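Coenzyme PQQ synthesis protein B (Methylobacterium extorquens, PDB 4Z7R) takes part in pyrroloquinoline quinone biosynthesis, has a zinc-binding metallo-beta-lactamase-type fold, and may be involved in transporting PQQ or its precursor to the periplasm. Local coordinates at residues 8-13 / 263-268; 37-42 / 56-61; 191-196 / 211-216; 218-223 / 269-274. One frame throughout, in Å; residues are numbered along the deposited sequence.

Contact 1. Residues 8-13 / 263-268. With ZN (zinc ion), chain D; ZN (zinc ion), chain C.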
loop_
_atom_site.group_PDB
_atom_site.type_symbol
_atom_site.label_atom_id
_atom_site.label_comp_id
_atom_site.label_asym_id
_atom_site.label_seq_id
_atom_site.Cartn_x
_atom_site.Cartn_y
_atom_site.Cartn_z
ATOM N N SER A 8 4.832 -8.309 -9.255
ATOM C CA SER A 8 5.939 -8.668 -10.132
ATOM C C SER A 8 6.774 -7.454 -10.504
ATOM O O SER A 8 7.764 -7.571 -11.229
ATOM C CB SER A 8 5.417 -9.348 -11.399
ATOM O OG SER A 8 4.396 -8.571 -12.009
ATOM N N ALA A 9 6.380 -6.288 -10.006
ATOM C CA ALA A 9 7.099 -5.059 -10.319
ATOM C C ALA A 9 8.119 -4.694 -9.245
ATOM O O ALA A 9 8.043 -5.163 -8.112
ATOM C CB ALA A 9 6.124 -3.912 -10.519
ATOM N N ALA A 10 9.074 -3.852 -9.624
ATOM C CA ALA A 10 10.002 -3.246 -8.680
ATOM C C ALA A 10 9.300 -2.149 -7.890
ATOM O O ALA A 10 8.107 -1.906 -8.082
ATOM C CB ALA A 10 11.214 -2.687 -9.406
ATOM N N GLY A 11 10.033 -1.518 -6.977
ATOM C CA GLY A 11 9.522 -0.369 -6.251
ATOM C C GLY A 11 8.839 0.607 -7.191
ATOM O O GLY A 11 9.353 0.897 -8.270
ATOM N N GLY A 12 7.664 1.085 -6.795
ATOM C CA GLY A 12 6.899 2.021 -7.600
ATOM C C GLY A 12 5.761 1.351 -8.347
ATOM O O GLY A 12 4.747 1.979 -8.658
ATOM N N GLY A 13 5.930 0.065 -8.634
ATOM C CA GLY A 13 4.949 -0.676 -9.402
ATOM C C GLY A 13 4.846 -0.209 -10.840
ATOM O O GLY A 13 5.666 0.580 -11.316
ATOM N N PHE A 263 11.672 -13.851 -14.322
ATOM C CA PHE A 263 12.063 -12.534 -13.841
ATOM C C PHE A 263 10.949 -11.913 -13.012
ATOM O O PHE A 263 9.802 -11.879 -13.444
ATOM C CB PHE A 263 12.412 -11.601 -15.003
ATOM C CG PHE A 263 13.790 -11.805 -15.557
ATOM C CD1 PHE A 263 14.903 -11.645 -14.748
ATOM C CD2 PHE A 263 13.974 -12.129 -16.889
ATOM C CE1 PHE A 263 16.179 -11.821 -15.256
ATOM C CE2 PHE A 263 15.247 -12.301 -17.405
ATOM C CZ PHE A 263 16.349 -12.150 -16.586
ATOM N N VAL A 264 11.295 -11.433 -11.822
ATOM C CA VAL A 264 10.381 -10.636 -11.014
ATOM C C VAL A 264 11.054 -9.311 -10.664
ATOM O O VAL A 264 12.182 -9.058 -11.092
ATOM C CB VAL A 264 9.962 -11.374 -9.721
ATOM C CG1 VAL A 264 9.244 -12.670 -10.062
ATOM C CG2 VAL A 264 11.175 -11.652 -8.844
ATOM N N HIS A 265 10.361 -8.474 -9.894
ATOM C CA HIS A 265 10.896 -7.188 -9.450
ATOM C C HIS A 265 11.322 -6.332 -10.639
ATOM O O HIS A 265 12.404 -5.748 -10.640
ATOM C CB HIS A 265 12.081 -7.401 -8.497
ATOM C CG HIS A 265 12.456 -6.184 -7.711
ATOM N ND1 HIS A 265 13.297 -5.209 -8.205
ATOM C CD2 HIS A 265 12.117 -5.792 -6.461
ATOM C CE1 HIS A 265 13.452 -4.265 -7.295
ATOM N NE2 HIS A 265 12.747 -4.594 -6.227
ATOM N N ILE A 266 10.470 -6.279 -11.657
ATOM C CA ILE A 266 10.763 -5.542 -12.881
ATOM C C ILE A 266 10.353 -4.072 -12.783
ATOM O O ILE A 266 9.198 -3.764 -12.498
ATOM C CB ILE A 266 10.061 -6.196 -14.081
ATOM C CG1 ILE A 266 10.439 -7.680 -14.149
ATOM C CG2 ILE A 266 10.435 -5.486 -15.367
ATOM C CD1 ILE A 266 9.471 -8.527 -14.936
ATOM N N ASN A 267 11.296 -3.162 -13.025
ATOM C CA ASN A 267 10.995 -1.736 -12.903
ATOM C C ASN A 267 10.114 -1.251 -14.042
ATOM O O ASN A 267 10.134 -1.815 -15.135
ATOM C CB ASN A 267 12.273 -0.900 -12.853
ATOM C CG ASN A 267 12.041 0.476 -12.254
ATOM O OD1 ASN A 267 11.471 0.599 -11.174
ATOM N ND2 ASN A 267 12.464 1.519 -12.964
ATOM N N ASN A 268 9.352 -0.194 -13.784
ATOM C CA ASN A 268 8.432 0.347 -14.777
ATOM C C ASN A 268 9.133 0.790 -16.058
ATOM O O ASN A 268 8.496 0.946 -17.093
ATOM C CB ASN A 268 7.647 1.524 -14.188
ATOM C CG ASN A 268 8.519 2.735 -13.918
ATOM O OD1 ASN A 268 8.749 3.559 -14.808
ATOM N ND2 ASN A 268 9.008 2.853 -12.689
HETATM ZN ZN ZN D . 12.535 -3.249 -4.617
HETATM ZN ZN ZN C . 7.436 4.778 -15.879
HETATM O O HOH W 1 8.367 0.455 -10.982
HETATM O O HOH W 2 12.842 -1.322 -5.772
HETATM O O HOH W 3 13.548 -4.247 -3.167
#

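Contact 2. Residues 37-42 / 56-61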
loop_
_atom_site.group_PDB
_atom_site.type_symbol
_atom_site.label_atom_id
_atom_site.label_comp_id
_atom_site.label_asym_id
_atom_site.label_seq_id
_atom_site.Cartn_x
_atom_site.Cartn_y
_atom_site.Cartn_z
ATOM N N ARG A 37 1.067 -3.637 -12.705
ATOM C CA ARG A 37 1.667 -4.563 -11.752
ATOM C C ARG A 37 1.842 -3.925 -10.385
ATOM O O ARG A 37 2.192 -2.749 -10.275
ATOM C CB ARG A 37 3.030 -5.051 -12.250
ATOM C CG ARG A 37 3.013 -5.993 -13.440
ATOM C CD ARG A 37 4.420 -6.090 -14.028
ATOM N NE ARG A 37 4.602 -7.254 -14.892
ATOM C CZ ARG A 37 4.200 -7.320 -16.156
ATOM N NH1 ARG A 37 4.419 -8.420 -16.863
ATOM N NH2 ARG A 37 3.583 -6.287 -16.715
ATOM N N THR A 38 1.599 -4.713 -9.344
ATOM C CA THR A 38 1.875 -4.290 -7.981
ATOM C C THR A 38 3.309 -4.679 -7.601
ATOM O O THR A 38 3.986 -5.391 -8.347
ATOM C CB THR A 38 0.861 -4.896 -6.994
ATOM O OG1 THR A 38 0.845 -6.324 -7.131
ATOM C CG2 THR A 38 -0.538 -4.356 -7.279
ATOM N N GLN A 39 3.765 -4.206 -6.446
ATOM C CA GLN A 39 5.174 -4.300 -6.065
ATOM C C GLN A 39 5.586 -5.638 -5.452
ATOM O O GLN A 39 4.784 -6.319 -4.816
ATOM C CB GLN A 39 5.533 -3.156 -5.117
ATOM C CG GLN A 39 5.578 -1.805 -5.833
ATOM C CD GLN A 39 5.467 -0.625 -4.892
ATOM O OE1 GLN A 39 6.472 -0.049 -4.478
ATOM N NE2 GLN A 39 4.239 -0.250 -4.556
ATOM N N SER A 40 6.860 -5.969 -5.658
ATOM C CA SER A 40 7.463 -7.276 -5.392
ATOM C C SER A 40 7.011 -8.000 -4.127
ATOM O O SER A 40 7.305 -7.581 -3.007
ATOM C CB SER A 40 8.990 -7.109 -5.339
ATOM O OG SER A 40 9.648 -8.347 -5.138
ATOM N N SER A 41 6.315 -9.113 -4.340
ATOM C CA SER A 41 5.906 -10.018 -3.269
ATOM C C SER A 41 5.407 -11.327 -3.864
ATOM O O SER A 41 4.760 -11.329 -4.912
ATOM C CB SER A 41 4.811 -9.392 -2.402
ATOM O OG SER A 41 4.369 -10.311 -1.414
ATOM N N ILE A 42 5.713 -12.442 -3.207
ATOM C CA ILE A 42 5.169 -13.734 -3.612
ATOM C C ILE A 42 4.675 -14.494 -2.391
ATOM O O ILE A 42 5.064 -14.198 -1.260
ATOM C CB ILE A 42 6.199 -14.615 -4.374
ATOM C CG1 ILE A 42 7.234 -15.202 -3.410
ATOM C CG2 ILE A 42 6.859 -13.833 -5.519
ATOM C CD1 ILE A 42 8.112 -16.280 -4.037
ATOM N N ALA A 56 6.437 -7.861 2.057
ATOM C CA ALA A 56 5.127 -7.258 2.285
ATOM C C ALA A 56 5.086 -5.873 1.646
ATOM O O ALA A 56 5.571 -4.897 2.218
ATOM C CB ALA A 56 4.789 -7.176 3.763
ATOM N N SER A 57 4.517 -5.803 0.447
ATOM C CA SER A 57 4.590 -4.605 -0.387
ATOM C C SER A 57 3.521 -3.569 -0.028
ATOM O O SER A 57 2.535 -3.897 0.626
ATOM C CB SER A 57 4.469 -5.004 -1.862
ATOM O OG SER A 57 3.144 -4.833 -2.327
ATOM N N PRO A 58 3.717 -2.306 -0.455
ATOM C CA PRO A 58 2.704 -1.272 -0.219
ATOM C C PRO A 58 1.341 -1.614 -0.832
ATOM O O PRO A 58 0.333 -1.028 -0.439
ATOM C CB PRO A 58 3.305 -0.032 -0.892
ATOM C CG PRO A 58 4.777 -0.275 -0.876
ATOM C CD PRO A 58 4.924 -1.749 -1.094
ATOM N N ASP A 59 1.324 -2.542 -1.785
ATOM C CA ASP A 59 0.097 -2.933 -2.473
ATOM C C ASP A 59 -0.567 -4.162 -1.853
ATOM O O ASP A 59 -1.477 -4.735 -2.447
ATOM C CB ASP A 59 0.386 -3.232 -3.943
ATOM C CG ASP A 59 1.014 -2.060 -4.671
ATOM O OD1 ASP A 59 0.326 -1.038 -4.864
ATOM O OD2 ASP A 59 2.198 -2.168 -5.056
ATOM N N ILE A 60 -0.115 -4.563 -0.670
ATOM C CA ILE A 60 -0.464 -5.879 -0.133
ATOM C C ILE A 60 -1.973 -6.089 0.011
ATOM O O ILE A 60 -2.468 -7.202 -0.174
ATOM C CB ILE A 60 0.225 -6.124 1.230
ATOM C CG1 ILE A 60 -0.024 -7.558 1.710
ATOM C CG2 ILE A 60 -0.239 -5.114 2.269
ATOM C CD1 ILE A 60 0.710 -7.912 2.983
ATOM N N ARG A 61 -2.712 -5.026 0.313
ATOM C CA ARG A 61 -4.151 -5.160 0.472
ATOM C C ARG A 61 -4.822 -5.478 -0.867
ATOM O O ARG A 61 -5.731 -6.305 -0.932
ATOM C CB ARG A 61 -4.751 -3.901 1.094
ATOM C CG ARG A 61 -6.194 -4.100 1.469
ATOM C CD ARG A 61 -6.778 -2.955 2.268
ATOM N NE ARG A 61 -8.227 -3.090 2.274
ATOM C CZ ARG A 61 -9.009 -2.639 1.303
ATOM N NH1 ARG A 61 -10.318 -2.824 1.367
ATOM N NH2 ARG A 61 -8.477 -1.995 0.272
#

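Contact 3. Residues 191-196 / 211-216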
loop_
_atom_site.group_PDB
_atom_site.type_symbol
_atom_site.label_atom_id
_atom_site.label_comp_id
_atom_site.label_asym_id
_atom_site.label_seq_id
_atom_site.Cartn_x
_atom_site.Cartn_y
_atom_site.Cartn_z
ATOM N N ALA A 191 14.117 -21.127 -5.900
ATOM C CA ALA A 191 15.019 -20.048 -5.528
ATOM C C ALA A 191 14.362 -18.703 -5.815
ATOM O O ALA A 191 13.975 -18.414 -6.946
ATOM C CB ALA A 191 16.346 -20.172 -6.270
ATOM N N TYR A 192 14.223 -17.896 -4.770
ATOM C CA TYR A 192 13.620 -16.572 -4.869
ATOM C C TYR A 192 14.616 -15.502 -4.450
ATOM O O TYR A 192 14.964 -15.389 -3.274
ATOM C CB TYR A 192 12.352 -16.503 -4.015
ATOM C CG TYR A 192 11.710 -15.137 -3.912
ATOM C CD1 TYR A 192 11.099 -14.539 -5.004
ATOM C CD2 TYR A 192 11.702 -14.454 -2.701
ATOM C CE1 TYR A 192 10.503 -13.287 -4.894
ATOM C CE2 TYR A 192 11.111 -13.215 -2.580
ATOM C CZ TYR A 192 10.515 -12.634 -3.676
ATOM O OH TYR A 192 9.932 -11.396 -3.541
ATOM N N ILE A 193 15.086 -14.733 -5.426
ATOM C CA ILE A 193 16.102 -13.709 -5.202
ATOM C C ILE A 193 15.693 -12.436 -5.944
ATOM O O ILE A 193 16.211 -12.146 -7.022
ATOM C CB ILE A 193 17.501 -14.174 -5.676
ATOM C CG1 ILE A 193 17.807 -15.588 -5.168
ATOM C CG2 ILE A 193 18.579 -13.199 -5.221
ATOM C CD1 ILE A 193 18.969 -16.249 -5.870
ATOM N N PRO A 194 14.744 -11.676 -5.373
ATOM C CA PRO A 194 14.190 -10.498 -6.053
ATOM C C PRO A 194 15.178 -9.338 -6.196
ATOM O O PRO A 194 14.981 -8.481 -7.057
ATOM C CB PRO A 194 13.023 -10.093 -5.149
ATOM C CG PRO A 194 13.405 -10.602 -3.797
ATOM C CD PRO A 194 14.137 -11.888 -4.047
ATOM N N GLY A 195 16.216 -9.310 -5.368
ATOM C CA GLY A 195 17.217 -8.259 -5.446
ATOM C C GLY A 195 18.628 -8.817 -5.424
ATOM O O GLY A 195 18.997 -9.547 -4.508
ATOM N N CYS A 196 19.423 -8.470 -6.429
ATOM C CA CYS A 196 20.773 -9.009 -6.542
ATOM C C CYS A 196 21.653 -8.091 -7.382
ATOM O O CYS A 196 21.350 -7.826 -8.544
ATOM C CB CYS A 196 20.735 -10.416 -7.148
ATOM S SG CYS A 196 22.353 -11.220 -7.305
ATOM N N ASP A 211 14.118 -26.221 -9.332
ATOM C CA ASP A 211 13.005 -26.415 -10.247
ATOM C C ASP A 211 12.497 -25.086 -10.788
ATOM O O ASP A 211 11.978 -25.017 -11.900
ATOM C CB ASP A 211 11.874 -27.169 -9.555
ATOM C CG ASP A 211 12.306 -28.537 -9.087
ATOM O OD1 ASP A 211 12.417 -29.441 -9.940
ATOM O OD2 ASP A 211 12.547 -28.702 -7.874
ATOM N N ALA A 212 12.642 -24.034 -9.992
ATOM C CA ALA A 212 12.309 -22.693 -10.453
ATOM C C ALA A 212 13.215 -21.642 -9.833
ATOM O O ALA A 212 13.595 -21.742 -8.664
ATOM C CB ALA A 212 10.853 -22.371 -10.151
ATOM N N LEU A 213 13.560 -20.638 -10.634
ATOM C CA LEU A 213 14.272 -19.467 -10.147
ATOM C C LEU A 213 13.458 -18.209 -10.419
ATOM O O LEU A 213 13.103 -17.924 -11.559
ATOM C CB LEU A 213 15.653 -19.344 -10.799
ATOM C CG LEU A 213 16.357 -18.011 -10.524
ATOM C CD1 LEU A 213 16.716 -17.863 -9.048
ATOM C CD2 LEU A 213 17.593 -17.854 -11.403
ATOM N N LEU A 214 13.149 -17.469 -9.363
ATOM C CA LEU A 214 12.522 -16.165 -9.510
ATOM C C LEU A 214 13.573 -15.125 -9.160
ATOM O O LEU A 214 14.036 -15.058 -8.019
ATOM C CB LEU A 214 11.281 -16.039 -8.624
ATOM C CG LEU A 214 9.954 -16.574 -9.180
ATOM C CD1 LEU A 214 10.043 -18.031 -9.636
ATOM C CD2 LEU A 214 8.850 -16.404 -8.149
ATOM N N PHE A 215 13.959 -14.325 -10.149
ATOM C CA PHE A 215 15.172 -13.520 -10.038
ATOM C C PHE A 215 14.992 -12.051 -10.426
ATOM O O PHE A 215 14.177 -11.716 -11.287
ATOM C CB PHE A 215 16.278 -14.147 -10.893
ATOM C CG PHE A 215 17.634 -13.545 -10.672
ATOM C CD1 PHE A 215 18.416 -13.939 -9.596
ATOM C CD2 PHE A 215 18.136 -12.594 -11.546
ATOM C CE1 PHE A 215 19.667 -13.387 -9.390
ATOM C CE2 PHE A 215 19.389 -12.040 -11.347
ATOM C CZ PHE A 215 20.156 -12.437 -10.267
ATOM N N ASP A 216 15.765 -11.199 -9.754
ATOM C CA ASP A 216 15.894 -9.769 -10.043
ATOM C C ASP A 216 15.862 -9.487 -11.542
ATOM O O ASP A 216 16.781 -9.855 -12.270
ATOM C CB ASP A 216 17.200 -9.253 -9.420
ATOM C CG ASP A 216 17.317 -7.735 -9.422
ATOM O OD1 ASP A 216 16.736 -7.055 -10.296
ATOM O OD2 ASP A 216 18.017 -7.217 -8.526
#

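Contact 4. Residues 218-223 / 269-274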
loop_
_atom_site.group_PDB
_atom_site.type_symbol
_atom_site.label_atom_id
_atom_site.label_comp_id
_atom_site.label_asym_id
_atom_site.label_seq_id
_atom_site.Cartn_x
_atom_site.Cartn_y
_atom_site.Cartn_z
ATOM N N THR A 218 14.993 -6.146 -12.542
ATOM C CA THR A 218 14.735 -4.714 -12.436
ATOM C C THR A 218 15.042 -3.946 -13.722
ATOM O O THR A 218 14.216 -3.165 -14.195
ATOM C CB THR A 218 15.546 -4.093 -11.283
ATOM O OG1 THR A 218 15.307 -4.832 -10.080
ATOM C CG2 THR A 218 15.147 -2.637 -11.071
ATOM N N VAL A 219 16.229 -4.163 -14.283
ATOM C CA VAL A 219 16.624 -3.448 -15.496
ATOM C C VAL A 219 17.145 -4.379 -16.590
ATOM O O VAL A 219 17.841 -5.360 -16.321
ATOM C CB VAL A 219 17.699 -2.374 -15.197
ATOM C CG1 VAL A 219 17.161 -1.333 -14.228
ATOM C CG2 VAL A 219 18.980 -3.010 -14.660
ATOM N N LEU A 220 16.790 -4.065 -17.829
ATOM C CA LEU A 220 17.298 -4.793 -18.983
ATOM C C LEU A 220 18.739 -4.395 -19.263
ATOM O O LEU A 220 19.629 -5.241 -19.349
ATOM C CB LEU A 220 16.443 -4.512 -20.216
ATOM C CG LEU A 220 16.895 -5.238 -21.482
ATOM C CD1 LEU A 220 16.594 -6.732 -21.389
ATOM C CD2 LEU A 220 16.266 -4.623 -22.713
ATOM N N GLU A 221 18.947 -3.092 -19.419
ATOM C CA GLU A 221 20.277 -2.513 -19.560
ATOM C C GLU A 221 20.594 -1.661 -18.336
ATOM O O GLU A 221 19.687 -1.184 -17.654
ATOM C CB GLU A 221 20.377 -1.668 -20.836
ATOM C CG GLU A 221 19.941 -2.383 -22.111
ATOM C CD GLU A 221 20.973 -3.379 -22.614
ATOM O OE1 GLU A 221 22.091 -3.411 -22.061
ATOM O OE2 GLU A 221 20.668 -4.125 -23.567
ATOM N N ASP A 222 21.883 -1.473 -18.064
ATOM C CA ASP A 222 22.335 -0.654 -16.945
ATOM C C ASP A 222 21.735 0.752 -16.974
ATOM O O ASP A 222 21.548 1.378 -15.931
ATOM C CB ASP A 222 23.866 -0.564 -16.951
ATOM C CG ASP A 222 24.431 -0.021 -15.651
ATOM O OD1 ASP A 222 24.021 -0.485 -14.567
ATOM O OD2 ASP A 222 25.288 0.883 -15.719
ATOM N N ASP A 223 21.423 1.237 -18.171
ATOM C CA ASP A 223 20.943 2.605 -18.345
ATOM C C ASP A 223 19.450 2.702 -18.687
ATOM O O ASP A 223 19.029 3.647 -19.350
ATOM C CB ASP A 223 21.782 3.312 -19.420
ATOM C CG ASP A 223 21.633 2.680 -20.796
ATOM O OD1 ASP A 223 21.072 1.570 -20.898
ATOM O OD2 ASP A 223 22.080 3.296 -21.784
ATOM N N THR A 269 10.444 0.996 -15.981
ATOM C CA THR A 269 11.227 1.454 -17.125
ATOM C C THR A 269 11.779 0.319 -17.991
ATOM O O THR A 269 12.499 0.564 -18.957
ATOM C CB THR A 269 12.410 2.317 -16.659
ATOM O OG1 THR A 269 13.169 1.585 -15.689
ATOM C CG2 THR A 269 11.910 3.603 -16.019
ATOM N N ASN A 270 11.437 -0.919 -17.658
ATOM C CA ASN A 270 11.990 -2.064 -18.377
ATOM C C ASN A 270 11.107 -2.460 -19.557
ATOM O O ASN A 270 9.947 -2.824 -19.371
ATOM C CB ASN A 270 12.175 -3.246 -17.424
ATOM C CG ASN A 270 13.037 -4.352 -18.012
ATOM O OD1 ASN A 270 13.035 -4.586 -19.221
ATOM N ND2 ASN A 270 13.786 -5.035 -17.154
ATOM N N PRO A 271 11.664 -2.405 -20.778
ATOM C CA PRO A 271 10.893 -2.670 -22.003
ATOM C C PRO A 271 10.383 -4.109 -22.148
ATOM O O PRO A 271 9.570 -4.357 -23.040
ATOM C CB PRO A 271 11.879 -2.337 -23.135
ATOM C CG PRO A 271 13.219 -2.238 -22.510
ATOM C CD PRO A 271 13.042 -1.963 -21.053
ATOM N N VAL A 272 10.833 -5.040 -21.309
ATOM C CA VAL A 272 10.254 -6.384 -21.344
ATOM C C VAL A 272 8.806 -6.347 -20.859
ATOM O O VAL A 272 8.046 -7.285 -21.091
ATOM C CB VAL A 272 11.050 -7.402 -20.492
ATOM C CG1 VAL A 272 12.512 -7.438 -20.919
ATOM C CG2 VAL A 272 10.917 -7.093 -19.005
ATOM N N LEU A 273 8.424 -5.258 -20.194
ATOM C CA LEU A 273 7.047 -5.087 -19.737
ATOM C C LEU A 273 6.103 -4.874 -20.911
ATOM O O LEU A 273 4.906 -5.142 -20.814
ATOM C CB LEU A 273 6.935 -3.911 -18.767
ATOM C CG LEU A 273 7.606 -4.064 -17.404
ATOM C CD1 LEU A 273 7.544 -2.750 -16.648
ATOM C CD2 LEU A 273 6.946 -5.182 -16.606
ATOM N N ILE A 274 6.649 -4.385 -22.021
ATOM C CA ILE A 274 5.855 -4.162 -23.220
ATOM C C ILE A 274 5.640 -5.506 -23.896
ATOM O O ILE A 274 6.596 -6.141 -24.348
ATOM C CB ILE A 274 6.534 -3.176 -24.188
ATOM C CG1 ILE A 274 6.679 -1.804 -23.530
ATOM C CG2 ILE A 274 5.734 -3.057 -25.476
ATOM C CD1 ILE A 274 7.633 -0.877 -24.256
HETATM O O HOH W 4 14.148 -0.817 -16.007
#

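Contact 1. Residues 8-13 / 263-268
His265 CG stands anti to its backbone N (chi1 -164°), and a chi2 of -85° turns the imidazole so that the CB of Ala10 lies over one face, 3.3 Å above the ring plane and offset toward the rim. Ala10 CB comes within 3.5 Å of His265 CE1, a CH-pi contact over the face. The ring's two nitrogens are both engaged: NE2 binds a zinc ion at 2.1 Å, and ND1 is hydrogen-bonded to Thr218 OG1, which fixes the rotation of the imidazole. Asp92 and two waters share that zinc, and one of these waters also accepts from Gly11 N, tying residues 8-13 to the metal through its first shell. The backbones meet in a single bridge of Ala9 with Ile266. Ile266 N donates to Ser8 O at 3.0 Å, nearly straight at 172°, while Ala10 N reaches Ile266 O from above the carbonyl plane. Here the loop after strand 2-5 lies against the C-terminal end of strand 260-264, from which the chain runs on to the zinc ligand His265, in a metallo-beta-lactamase-type fold. A type II turn from Ala10 to Gly13, closed by Gly13 N to Ala10 O, then carries the chain past Asn268. Between them a water touches Gly11 O and Gly13 O and accepts from Asn268 N and from Asn268 ND2, the latter at 3.0 Å. With its amide nitrogen held there, Asn268 turns OD1 to the second zinc at 2.1 Å, where Cys19, Cys21 and Cys24 complete the site.

Contact 2. Residues 37-42 / 56-61
This is a buried, mainly polar contact between the loop leading into strand 41-45 and the turn that starts helix 60-66, centred on the carboxylate of Asp59. Gln39 N and Gln39 NE2 both donate hydrogen bonds to Asp59 OD2, at 2.9 and 2.8 Å. They arrive from opposite faces of the carboxylate plane, the backbone N on the anti side. Gln39 CG is anti to the carbonyl carbon (chi1 -71°) and its chain runs on extended, crossing Asp59 at about a right angle, with amide and carboxylate planes 63° apart. The Gln39 side chain also crosses Pro58 at about a right angle, with Pro58 CG 3.7 Å from Gln39 NE2. Thr38 CB lies 3.5 Å from Asp59 CB, and its CG2 lies against the same carbon. Ser57 CB lies against Gln39 O at 3.2 Å, while Ser57 OG accepts from Asp59 N at 3.0 Å in an ST turn, holding the residue that carries the carboxylate. The second oxygen, Asp59 OD1, forms a salt bridge with Arg61 of the second subunit, so the aspartate serves both the fold and the dimer interface. Gln63, from the helix that Asp59 precedes, is hydrogen-bonded to Thr38 OG1 and Gln39 O, and Ile42 is paired with Leu54, so the contact lies between helix 60-66 and the sheet formed by strands 41-45 and 51-54.

Contact 3. Residues 191-196 / 211-216
Phe215 lays the CD1 side of its ring against Ile193, with Phe215 CD1 4.0 Å from Ile193 CB, and presents its far end to Cys196. Phe215 and Ile193 are bridged residues with side chains on the same face of the sheet; with Phe215 CG anti to the backbone N (chi1 -170°), the ring end comes nearer the other strand. Cys196 CB is 3.8 Å from Phe215 CZ, and its sulfur makes an oblique sulfur-aromatic contact with the ring. Farther along this face, Leu213 CD1 meets Ala191 CB at 3.6 Å and reaches toward Ile193 CD1; Ile207 and Leu203 of helix 201-207 pack over this hydrophobic layer. The other face carries Tyr192, whose ring takes Leu214 CB at its edge, in plane, and Pro194 CD over the centre of one face. Segments 191-193 and 212-216 run parallel at an angle of 3°, their axes 4.7 Å apart, and helix 201-207 joins strand 188-193 to strand 212-216 in a beta-alpha-beta crossover. Three backbone bonds fix the register, including a nearly straight one from Ile193 N to Leu214 O at 2.8 Å; the fourth, from Asp216 N to Ile193 O, is more bent at 144°. At the last residue of strand 212-216, the anti lone pair of Asp216 OD2 receives Cys196 N at 2.8 Å, tying the loop after strand 188-193 to the end of strand 212-216. The same oxygen is hydrogen-bonded to His240 and OD1 to Thr218, while Pro194 O, buried close to Asp216 CB, has no polar partner in the model.

Contact 4. Residues 218-223 / 269-274
Leu220 and Asn270 make the first shell. Leu220 CB lies 3.6 Å from Asn270 OD1, and the amide of Asn270 stands beside the backbone of residues 218-220, with its ND2 3.5 Å from Val219 C. Leu220 N and Asn270 ND2 come to 3.2 Å, yet both are donors, so they do not bond to each other; Leu220 N is hydrogen-bonded to Asp224 OD2, and Asn270 ND2 has a partner just beyond the segments. Beyond CB the leucine branches divide. CG is anti to the backbone N; CD2 then reaches Pro271 CG at 3.9 Å and CD1 reaches Val272 CG1 at 4.2 Å, each pair of side chains meeting at a slant. Glu279 and Val283 of helix 278-285 also touch Leu220.

What positions the asparagine is its own turn. Asn270 CG is anti to the backbone N (chi1 -167°), and OD1 accepts from Val272 N at 3.1 Å with a nearly straight angle of 173°, the donor tilted 33° from the carbonyl plane. A water donates to Thr218 O and accepts from Thr269 OG1 at 2.6 Å, a water-mediated link beside the direct contact of Thr218 O with Asn270. Thr218 OG1 is hydrogen-bonded to Asp216 OD1 and His265 ND1, and Thr269 OG1 is also hydrogen-bonded to Asn267 ND2. The result is an Asx turn at Asn270 leading into the 3-10 segment 271-273, joining two loops that follow neighbouring parallel strands, 212-216 and 260-264, of the metallo-beta-lactamase-type fold.

Overall arrangement
Contact 1 is the hub, with its centre 10 Å from those of contacts 2 and 4 and 13 Å from that of contact 3. Gln39 OE1 accepts from Gly12 N at 2.8 Å, linking contact 2 to the type II turn of contact 1, and both touch the second subunit. Strands 212-216 and 260-264 join contacts 3 and 1 through Val264 N to Phe215 O at 2.9 Å. Contact 4 crosses contact 1 along the chain: Thr218 OG1 is 2.8 Å from His265 ND1, a second-shell link to the zinc bound by His265 and Asp92. In contacts 2 and 3, the side chains of Ser40 and Pro194 come to about 5 and 7 Å (nearest atoms) from that same zinc.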